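Local coordinates for long form D7clu1 salivary protein (Culex quinquefasciatus, PDB 6V4C) that binds and sequesters host adenine nucleotides, ADP and ATP most tightly, and so inhibits platelet aggregation and hemostasis while the mosquito takes blood, at residues P178-I181 against K182-N185; D232-K235 against A236-Y240; K276-A279 against N280-R283. One frame throughout, in Å; residues are numbered along the deposited sequence. Where two conformers were deposited one is given.

Contact 1: P178-I181 against K182-N185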
ATOM      1  N   PRO A 178       8.534 -21.342  15.817  1.00 60.78           N
ATOM      2  CA  PRO A 178       7.836 -21.792  14.600  1.00 61.22           C
ATOM      3  C   PRO A 178       6.734 -20.864  14.112  1.00 56.99           C
ATOM      4  O   PRO A 178       6.400 -20.904  12.925  1.00 58.53           O
ATOM      5  CB  PRO A 178       7.277 -23.166  15.001  1.00 62.79           C
ATOM      6  CG  PRO A 178       7.194 -23.117  16.492  1.00 66.24           C
ATOM      7  CD  PRO A 178       8.377 -22.304  16.922  1.00 62.61           C
ATOM      8  N   LYS A 179       6.156 -20.035  14.990  0.54 49.86           N
ATOM      9  CA  LYS A 179       5.100 -19.122  14.571  0.54 48.74           C
ATOM     10  C   LYS A 179       5.618 -17.993  13.689  0.54 47.16           C
ATOM     11  O   LYS A 179       4.822 -17.363  12.985  0.54 45.29           O
ATOM     12  CB  LYS A 179       4.401 -18.516  15.791  0.54 48.12           C
ATOM     13  CG  LYS A 179       3.648 -19.501  16.663  0.54 49.58           C
ATOM     14  CD  LYS A 179       3.325 -18.860  18.006  0.54 50.26           C
ATOM     15  CE  LYS A 179       2.227 -19.606  18.742  0.54 51.30           C
ATOM     16  NZ  LYS A 179       1.910 -18.947  20.040  0.54 50.83           N
ATOM     17  N   PHE A 180       6.925 -17.719  13.715  1.00 45.54           N
ATOM     18  CA  PHE A 180       7.462 -16.600  12.949  1.00 43.50           C
ATOM     19  C   PHE A 180       7.407 -16.838  11.445  1.00 42.94           C
ATOM     20  O   PHE A 180       7.465 -15.872  10.675  1.00 38.66           O
ATOM     21  CB  PHE A 180       8.889 -16.264  13.390  1.00 41.36           C
ATOM     22  CG  PHE A 180       9.392 -14.952  12.849  1.00 40.43           C
ATOM     23  CD1 PHE A 180       8.979 -13.754  13.409  1.00 37.98           C
ATOM     24  CD2 PHE A 180      10.267 -14.920  11.774  1.00 41.09           C
ATOM     25  CE1 PHE A 180       9.435 -12.543  12.911  1.00 37.92           C
ATOM     26  CE2 PHE A 180      10.728 -13.712  11.270  1.00 40.67           C
ATOM     27  CZ  PHE A 180      10.310 -12.523  11.840  1.00 37.60           C
ATOM     28  N   ILE A 181       7.294 -18.092  11.005  1.00 42.82           N
ATOM     29  CA  ILE A 181       7.128 -18.351   9.579  1.00 43.37           C
ATOM     30  C   ILE A 181       5.804 -17.778   9.086  1.00 40.20           C
ATOM     31  O   ILE A 181       5.744 -17.107   8.050  1.00 41.99           O
ATOM     32  CB  ILE A 181       7.271 -19.855   9.279  1.00 45.51           C
ATOM     33  CG1 ILE A 181       8.708 -20.310   9.560  1.00 45.07           C
ATOM     34  CG2 ILE A 181       6.890 -20.151   7.842  1.00 46.74           C
ATOM     35  CD1 ILE A 181       8.961 -21.773   9.270  1.00 49.68           C
ATOM     36  N   LYS A 182       4.725 -18.012   9.837  1.00 45.45           N
ATOM     37  CA  LYS A 182       3.433 -17.439   9.469  1.00 45.37           C
ATOM     38  C   LYS A 182       3.435 -15.925   9.632  1.00 41.53           C
ATOM     39  O   LYS A 182       2.858 -15.206   8.807  1.00 39.83           O
ATOM     40  CB  LYS A 182       2.322 -18.040  10.329  1.00 47.62           C
ATOM     41  CG  LYS A 182       2.083 -19.527  10.154  1.00 50.38           C
ATOM     42  CD  LYS A 182       0.914 -19.964  11.029  1.00 53.74           C
ATOM     43  CE  LYS A 182       0.851 -21.470  11.203  1.00 59.57           C
ATOM     44  NZ  LYS A 182      -0.198 -21.843  12.195  1.00 57.43           N
ATOM     45  N   HIS A 183       4.065 -15.427  10.697  1.00 40.69           N
ATOM     46  CA  HIS A 183       4.032 -13.996  10.982  1.00 39.48           C
ATOM     47  C   HIS A 183       4.810 -13.208   9.937  1.00 39.72           C
ATOM     48  O   HIS A 183       4.325 -12.192   9.425  1.00 39.16           O
ATOM     49  CB  HIS A 183       4.572 -13.730  12.390  1.00 39.43           C
ATOM     50  CG  HIS A 183       4.488 -12.296  12.807  1.00 37.21           C
ATOM     51  ND1 HIS A 183       5.605 -11.515  13.019  1.00 40.27           N
ATOM     52  CD2 HIS A 183       3.423 -11.497  13.052  1.00 36.31           C
ATOM     53  CE1 HIS A 183       5.232 -10.300  13.377  1.00 36.84           C
ATOM     54  NE2 HIS A 183       3.911 -10.262  13.403  1.00 36.02           N
ATOM     55  N   SER A 184       6.020 -13.663   9.605  1.00 35.71           N
ATOM     56  CA  SER A 184       6.820 -12.956   8.609  1.00 36.44           C
ATOM     57  C   SER A 184       6.234 -13.087   7.209  1.00 36.95           C
ATOM     58  O   SER A 184       6.416 -12.189   6.380  1.00 37.17           O
ATOM     59  CB  SER A 184       8.281 -13.411   8.659  1.00 37.17           C
ATOM     60  OG  SER A 184       8.387 -14.815   8.502  1.00 38.72           O
ATOM     61  N   ASN A 185       5.526 -14.182   6.922  1.00 38.40           N
ATOM     62  CA  ASN A 185       4.786 -14.250   5.667  1.00 37.36           C
ATOM     63  C   ASN A 185       3.699 -13.182   5.619  1.00 41.19           C
ATOM     64  O   ASN A 185       3.515 -12.510   4.595  1.00 36.94           O
ATOM     65  CB  ASN A 185       4.185 -15.646   5.482  1.00 38.73           C
ATOM     66  CG  ASN A 185       3.348 -15.758   4.221  1.00 40.34           C
ATOM     67  OD1 ASN A 185       3.880 -15.776   3.109  1.00 42.92           O
ATOM     68  ND2 ASN A 185       2.035 -15.843   4.386  1.00 42.96           N
TER

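Contact 2: D232-K235 against A236-Y240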
ATOM      1  N   ASP A 232      10.034 -22.933  -0.324  1.00 82.08           N
ATOM      2  CA  ASP A 232       8.683 -22.403  -0.478  1.00 81.88           C
ATOM      3  C   ASP A 232       7.830 -22.574   0.775  1.00 80.05           C
ATOM      4  O   ASP A 232       6.858 -21.830   0.951  1.00 80.79           O
ATOM      5  CB  ASP A 232       7.998 -23.024  -1.697  1.00 85.57           C
ATOM      6  CG  ASP A 232       8.334 -22.296  -2.986  1.00 89.82           C
ATOM      7  OD1 ASP A 232       9.526 -22.254  -3.361  1.00 90.26           O
ATOM      8  OD2 ASP A 232       7.402 -21.763  -3.626  1.00 95.63           O
ATOM      9  N   GLU A 233       8.162 -23.527   1.649  1.00 59.63           N
ATOM     10  CA  GLU A 233       7.418 -23.660   2.898  1.00 61.64           C
ATOM     11  C   GLU A 233       7.633 -22.460   3.812  1.00 57.62           C
ATOM     12  O   GLU A 233       6.736 -22.103   4.585  1.00 55.28           O
ATOM     13  CB  GLU A 233       7.808 -24.952   3.618  1.00 64.77           C
ATOM     14  N   SER A 234       8.800 -21.826   3.735  1.00 55.16           N
ATOM     15  CA  SER A 234       9.159 -20.694   4.582  1.00 50.22           C
ATOM     16  C   SER A 234       9.773 -19.582   3.749  1.00 48.03           C
ATOM     17  O   SER A 234      10.787 -18.988   4.125  1.00 47.64           O
ATOM     18  CB  SER A 234      10.113 -21.128   5.691  1.00 47.19           C
ATOM     19  OG  SER A 234      11.290 -21.702   5.145  1.00 52.57           O
ATOM     20  N   LYS A 235       9.152 -19.274   2.608  1.00 46.50           N
ATOM     21  CA  LYS A 235       9.789 -18.413   1.617  1.00 44.54           C
ATOM     22  C   LYS A 235       9.993 -16.998   2.148  1.00 43.43           C
ATOM     23  O   LYS A 235      11.110 -16.468   2.114  1.00 42.72           O
ATOM     24  CB  LYS A 235       8.966 -18.397   0.330  1.00 46.78           C
ATOM     25  CG  LYS A 235       9.680 -17.747  -0.841  1.00 48.02           C
ATOM     26  CD  LYS A 235       8.826 -17.777  -2.097  1.00 50.55           C
ATOM     27  CE  LYS A 235       9.593 -17.242  -3.294  1.00 55.88           C
ATOM     28  NZ  LYS A 235       8.731 -17.149  -4.505  1.00 57.15           N
ATOM     29  N   ALA A 236       8.921 -16.366   2.637  1.00 44.49           N
ATOM     30  CA  ALA A 236       9.035 -14.998   3.133  1.00 42.34           C
ATOM     31  C   ALA A 236      10.010 -14.916   4.301  1.00 38.22           C
ATOM     32  O   ALA A 236      10.856 -14.016   4.354  1.00 39.23           O
ATOM     33  CB  ALA A 236       7.659 -14.465   3.536  1.00 38.30           C
ATOM     34  N   ARG A 237       9.913 -15.859   5.242  1.00 38.51           N
ATOM     35  CA  ARG A 237      10.813 -15.864   6.390  1.00 40.05           C
ATOM     36  C   ARG A 237      12.270 -15.894   5.948  1.00 40.51           C
ATOM     37  O   ARG A 237      13.106 -15.157   6.484  1.00 37.87           O
ATOM     38  CB  ARG A 237      10.496 -17.063   7.291  1.00 40.16           C
ATOM     39  CG  ARG A 237      11.089 -17.007   8.704  1.00 40.78           C
ATOM     40  CD  ARG A 237      12.526 -17.526   8.767  1.00 43.50           C
ATOM     41  NE  ARG A 237      12.689 -18.808   8.083  1.00 48.29           N
ATOM     42  CZ  ARG A 237      12.582 -19.994   8.675  1.00 50.84           C
ATOM     43  NH1 ARG A 237      12.311 -20.071   9.968  1.00 48.37           N
ATOM     44  NH2 ARG A 237      12.746 -21.105   7.970  1.00 51.00           N
ATOM     45  N   ASP A 238      12.590 -16.737   4.962  1.00 43.78           N
ATOM     46  CA  ASP A 238      13.979 -16.894   4.545  1.00 45.10           C
ATOM     47  C   ASP A 238      14.506 -15.633   3.868  1.00 40.37           C
ATOM     48  O   ASP A 238      15.630 -15.200   4.144  1.00 43.63           O
ATOM     49  CB  ASP A 238      14.120 -18.113   3.630  1.00 48.02           C
ATOM     50  CG  ASP A 238      13.758 -19.413   4.329  1.00 52.40           C
ATOM     51  OD1 ASP A 238      13.890 -19.486   5.571  1.00 51.25           O
ATOM     52  OD2 ASP A 238      13.339 -20.365   3.637  1.00 55.69           O
ATOM     53  N   TYR A 239      13.716 -15.035   2.976  1.00 42.52           N
ATOM     54  CA  TYR A 239      14.137 -13.784   2.355  1.00 42.43           C
ATOM     55  C   TYR A 239      14.201 -12.657   3.381  1.00 40.23           C
ATOM     56  O   TYR A 239      15.117 -11.828   3.347  1.00 40.10           O
ATOM     57  CB  TYR A 239      13.198 -13.422   1.206  1.00 42.50           C
ATOM     58  CG  TYR A 239      13.470 -14.193  -0.068  1.00 44.30           C
ATOM     59  CD1 TYR A 239      14.622 -13.958  -0.810  1.00 45.88           C
ATOM     60  CD2 TYR A 239      12.573 -15.147  -0.533  1.00 47.64           C
ATOM     61  CE1 TYR A 239      14.876 -14.656  -1.980  1.00 49.33           C
ATOM     62  CE2 TYR A 239      12.820 -15.849  -1.704  1.00 48.73           C
ATOM     63  CZ  TYR A 239      13.973 -15.599  -2.421  1.00 51.71           C
ATOM     64  OH  TYR A 239      14.223 -16.294  -3.581  1.00 55.93           O
ATOM     65  N   TYR A 240      13.226 -12.614   4.289  1.00 40.07           N
ATOM     66  CA  TYR A 240      13.249 -11.659   5.394  1.00 38.26           C
ATOM     67  C   TYR A 240      14.557 -11.759   6.166  1.00 37.33           C
ATOM     68  O   TYR A 240      15.220 -10.748   6.429  1.00 36.69           O
ATOM     69  CB  TYR A 240      12.050 -11.951   6.299  1.00 37.46           C
ATOM     70  CG  TYR A 240      11.842 -11.047   7.494  1.00 35.50           C
ATOM     71  CD1 TYR A 240      12.601 -11.199   8.646  1.00 35.80           C
ATOM     72  CD2 TYR A 240      10.835 -10.090   7.497  1.00 36.60           C
ATOM     73  CE1 TYR A 240      12.397 -10.398   9.746  1.00 34.21           C
ATOM     74  CE2 TYR A 240      10.618  -9.283   8.599  1.00 36.07           C
ATOM     75  CZ  TYR A 240      11.404  -9.444   9.720  1.00 36.74           C
ATOM     76  OH  TYR A 240      11.199  -8.649  10.824  1.00 34.84           O
TER

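Contact 3: K276-A279 against N280-R283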
ATOM      1  N   LYS A 276       8.593  14.253   7.241  1.00 54.02           N
ATOM      2  CA  LYS A 276      10.030  14.059   7.364  1.00 56.35           C
ATOM      3  C   LYS A 276      10.326  13.007   8.423  1.00 56.92           C
ATOM      4  O   LYS A 276       9.679  12.973   9.475  1.00 53.78           O
ATOM      5  CB  LYS A 276      10.716  15.369   7.761  1.00 60.38           C
ATOM      6  CG  LYS A 276      10.600  16.470   6.726  1.00 61.67           C
ATOM      7  CD  LYS A 276      11.246  16.049   5.417  1.00 63.45           C
ATOM      8  N   TYR A 277      11.310  12.154   8.146  1.00 46.90           N
ATOM      9  CA  TYR A 277      11.725  11.158   9.123  1.00 45.93           C
ATOM     10  C   TYR A 277      12.406  11.844  10.302  1.00 45.09           C
ATOM     11  O   TYR A 277      13.309  12.667  10.119  1.00 49.05           O
ATOM     12  CB  TYR A 277      12.673  10.140   8.481  1.00 43.29           C
ATOM     13  CG  TYR A 277      13.174   9.093   9.451  1.00 42.49           C
ATOM     14  CD1 TYR A 277      12.332   8.084   9.909  1.00 42.25           C
ATOM     15  CD2 TYR A 277      14.482   9.116   9.917  1.00 41.20           C
ATOM     16  CE1 TYR A 277      12.781   7.126  10.803  1.00 39.53           C
ATOM     17  CE2 TYR A 277      14.940   8.161  10.813  1.00 42.40           C
ATOM     18  CZ  TYR A 277      14.083   7.170  11.252  1.00 39.06           C
ATOM     19  OH  TYR A 277      14.528   6.218  12.140  1.00 40.79           O
ATOM     20  N   ASP A 278      11.967  11.507  11.512  1.00 45.37           N
ATOM     21  CA  ASP A 278      12.488  12.100  12.743  1.00 49.02           C
ATOM     22  C   ASP A 278      12.905  10.951  13.655  1.00 49.13           C
ATOM     23  O   ASP A 278      12.063  10.356  14.336  1.00 48.16           O
ATOM     24  CB  ASP A 278      11.429  12.984  13.404  1.00 50.08           C
ATOM     25  CG  ASP A 278      11.956  13.740  14.617  1.00 52.87           C
ATOM     26  OD1 ASP A 278      13.095  13.478  15.058  1.00 56.70           O
ATOM     27  OD2 ASP A 278      11.220  14.608  15.129  1.00 59.35           O
ATOM     28  N   ALA A 279      14.206  10.647  13.672  1.00 49.16           N
ATOM     29  CA  ALA A 279      14.691   9.527  14.471  1.00 49.10           C
ATOM     30  C   ALA A 279      14.437   9.743  15.956  1.00 51.55           C
ATOM     31  O   ALA A 279      14.192   8.778  16.690  1.00 50.69           O
ATOM     32  CB  ALA A 279      16.177   9.288  14.204  1.00 50.53           C
ATOM     33  N   ASN A 280      14.485  10.995  16.417  1.00 55.94           N
ATOM     34  CA  ASN A 280      14.212  11.270  17.823  1.00 57.23           C
ATOM     35  C   ASN A 280      12.763  10.957  18.175  1.00 54.99           C
ATOM     36  O   ASN A 280      12.486  10.369  19.228  1.00 55.76           O
ATOM     37  CB  ASN A 280      14.553  12.722  18.150  1.00 64.86           C
ATOM     38  CG  ASN A 280      14.125  13.120  19.548  1.00 75.36           C
ATOM     39  OD1 ASN A 280      14.704  12.671  20.539  1.00 76.73           O
ATOM     40  ND2 ASN A 280      13.109  13.973  19.637  1.00 77.76           N
ATOM     41  N   ALA A 281      11.826  11.339  17.304  1.00 45.44           N
ATOM     42  CA  ALA A 281      10.421  11.039  17.549  1.00 44.03           C
ATOM     43  C   ALA A 281      10.121   9.546  17.462  1.00 42.32           C
ATOM     44  O   ALA A 281       9.156   9.082  18.080  1.00 38.57           O
ATOM     45  CB  ALA A 281       9.540  11.810  16.567  1.00 44.33           C
ATOM     46  N   MET A 282      10.932   8.786  16.720  1.00 43.83           N
ATOM     47  CA  MET A 282      10.647   7.370  16.516  1.00 39.49           C
ATOM     48  C   MET A 282      10.804   6.558  17.794  1.00 38.65           C
ATOM     49  O   MET A 282      10.157   5.515  17.937  1.00 37.53           O
ATOM     50  CB  MET A 282      11.547   6.798  15.421  1.00 41.13           C
ATOM     51  CG  MET A 282      11.130   7.174  14.009  1.00 39.88           C
ATOM     52  SD  MET A 282       9.491   6.556  13.571  1.00 39.41           S
ATOM     53  CE  MET A 282       9.730   4.793  13.753  1.00 35.16           C
ATOM     54  N   ARG A 283      11.649   7.008  18.726  1.00 38.82           N
ATOM     55  CA  ARG A 283      11.876   6.244  19.952  1.00 40.98           C
ATOM     56  C   ARG A 283      10.584   6.055  20.738  1.00 40.18           C
ATOM     57  O   ARG A 283      10.277   4.945  21.191  1.00 38.36           O
ATOM     58  CB  ARG A 283      12.935   6.928  20.818  1.00 42.88           C
ATOM     59  CG  ARG A 283      14.355   6.849  20.273  1.00 45.63           C
ATOM     60  CD  ARG A 283      15.354   7.327  21.322  1.00 50.41           C
ATOM     61  NE  ARG A 283      15.312   6.503  22.528  1.00 52.79           N
ATOM     62  CZ  ARG A 283      15.839   6.852  23.698  1.00 56.97           C
ATOM     63  NH1 ARG A 283      16.446   8.025  23.834  1.00 52.97           N
ATOM     64  NH2 ARG A 283      15.750   6.033  24.738  1.00 53.57           N
TER

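Contact 1: P178-I181 against K182-N185
Ser184 lies over one face of the Phe180 ring: its CB is 4.0 Å from the ring centroid and 28° off the ring normal, which meets the geometry of a CH-pi contact. The nearest pair of side-chain atoms is Phe180 CE2 and Ser184 CB, 3.6 Å apart. Phe180 reaches this place because its CG is anti to the backbone N (chi1 -168°), which carries the ring along the helix toward the following turn. The hydroxyl of Ser184 turns back to the backbone, with OG set between its own N and carbonyl carbon. From there OG donates to Phe180 O at 2.6 Å, while Ser184 N donates to the same Phe180 O at 2.8 Å. One carbonyl oxygen thus takes two bonds from a single residue, so the serine hydroxyl, in a buried position, is satisfied by its own helix. His183 meets the same ring differently. Its ND1 is 4.0 Å from Phe180 CE1, and that carbon lies at the imidazole edge, near its plane; the two rings are inclined at 51°, neither stacked nor edge-to-face. Backbone bonds from His183 N to Lys179 O and from Asn185 N to Ile181 O continue the i to i+4 pattern. Beyond the segments, Tyr240 meets Phe180 edge-to-face and Tyr159 does the same to His183. Ile181, Lys182 and Asn185, completed by Glu233, surround a 2-ethoxyethanol that probably comes from the crystallisation liquor. The whole forms the first two turns or so of amphipathic helix 179-190 in the all-helical PBP/GOBP fold, with its aromatic side turned inward.

Contact 2: D232-K235 against A236-Y240
Ser234 OG donates to Asp238 OD2 at 2.9 Å, meeting the carboxylate from above its plane, and Asp238 N returns a bond to Ser234 O at 3.0 Å. This is the tight part of the contact. Ser234 stands at the N-cap of helix 235-247, yet its hydroxyl reaches a side chain of the first turn and makes no capping bond. The carboxylate is also gripped by its neighbour Arg237: NE and NH2 lie 2.9 Å and 3.1 Å from Asp238 OD1, side-on, both on one oxygen. Bends at chi2 (-85°) and chi3 (-48°) fold the arginine back to make this possible. Lys231 N, just before the loop segment, binds OD2 as well.

On the other flank the backbone is firmly bonded, Tyr239 N to Lys235 O at 3.1 Å and 174°, but the side chains meet by van der Waals contact alone. Lys235 CG is 3.8 Å from Tyr239 CE2, at the ring edge. The extended lysine leads to the more solvent-exposed part, where NZ bonds Gly198 O.

Asp238 OD2 also lies 2.9 Å from Ser234 O, two acceptors in close contact; the donors around the carboxylate, and the nearby helix N-terminus, probably offset this and favour its negative charge.

Contact 3: K276-A279 against N280-R283
An aspartate N-cap opens helix 279-292, and Asp278 is the capping residue. Its OD1 accepts from two backbone N-H groups of the first turn, Asn280 N at 3.2 Å and Ala281 N at 3.4 Å. Both bonds are weak, but for different reasons: the one to Ala281 is fairly straight (160°) and long, whereas the one to Asn280 is shorter and bent (124°). The carboxylate comes within range because CG is anti to the backbone N, which swings it alongside the start of the helix. The second oxygen, OD2, rests against the methyl of Ala281, 3.6 Å from its CB. Met282 N is shared between two carbonyls, Asp278 O at 3.1 Å and Ala279 O at 3.3 Å, each through a weak, bent bond: a bifurcated arrangement, between alpha-helical and 3-10 bonding. In front of the cap, Tyr277 and Met282 form an apolar pair that spans the boundary between loop and helix. With Asp278 as N-cap they are residues N' and N4, the pair that defines a hydrophobic staple. Their side chains cross at about a right angle, and Tyr277 CE1 approaches Met282 CG to 3.6 Å. The sulfur makes an oblique Met-aromatic contact, SD standing 5.5 Å from the centroid of the Tyr277 ring and 60° off its normal. Over one face of the tyrosine ring, toward its rim, sits Ala279 N. Tyr258 of helix 249-263 meets Tyr277 edge-to-face and also touches Met282, which lies buried against that helix.

Contacts 1, 2 and 3 follow one another along the chain, and each lies at or near the start of a helix: 179-190, 235-247 and 279-292. Contacts 1 and 2 have centres about 9 Å apart and touch directly. Ser184 OG packs on Arg237 CB at 3.3 Å, and Asn185 CA meets Ala236 CB at 3.6 Å, so the second turn of helix 179-190 packs on the first turn of helix 235-247, both in the second of the chain's two PBP/GOBP-like regions. Contact 3 stands apart, its centre about 28 Å and 30 Å from the centres of contacts 1 and 2, where it joins helix 279-292 to helix 249-263. The three therefore mark two separate regions of this helical, nucleotide-binding protein.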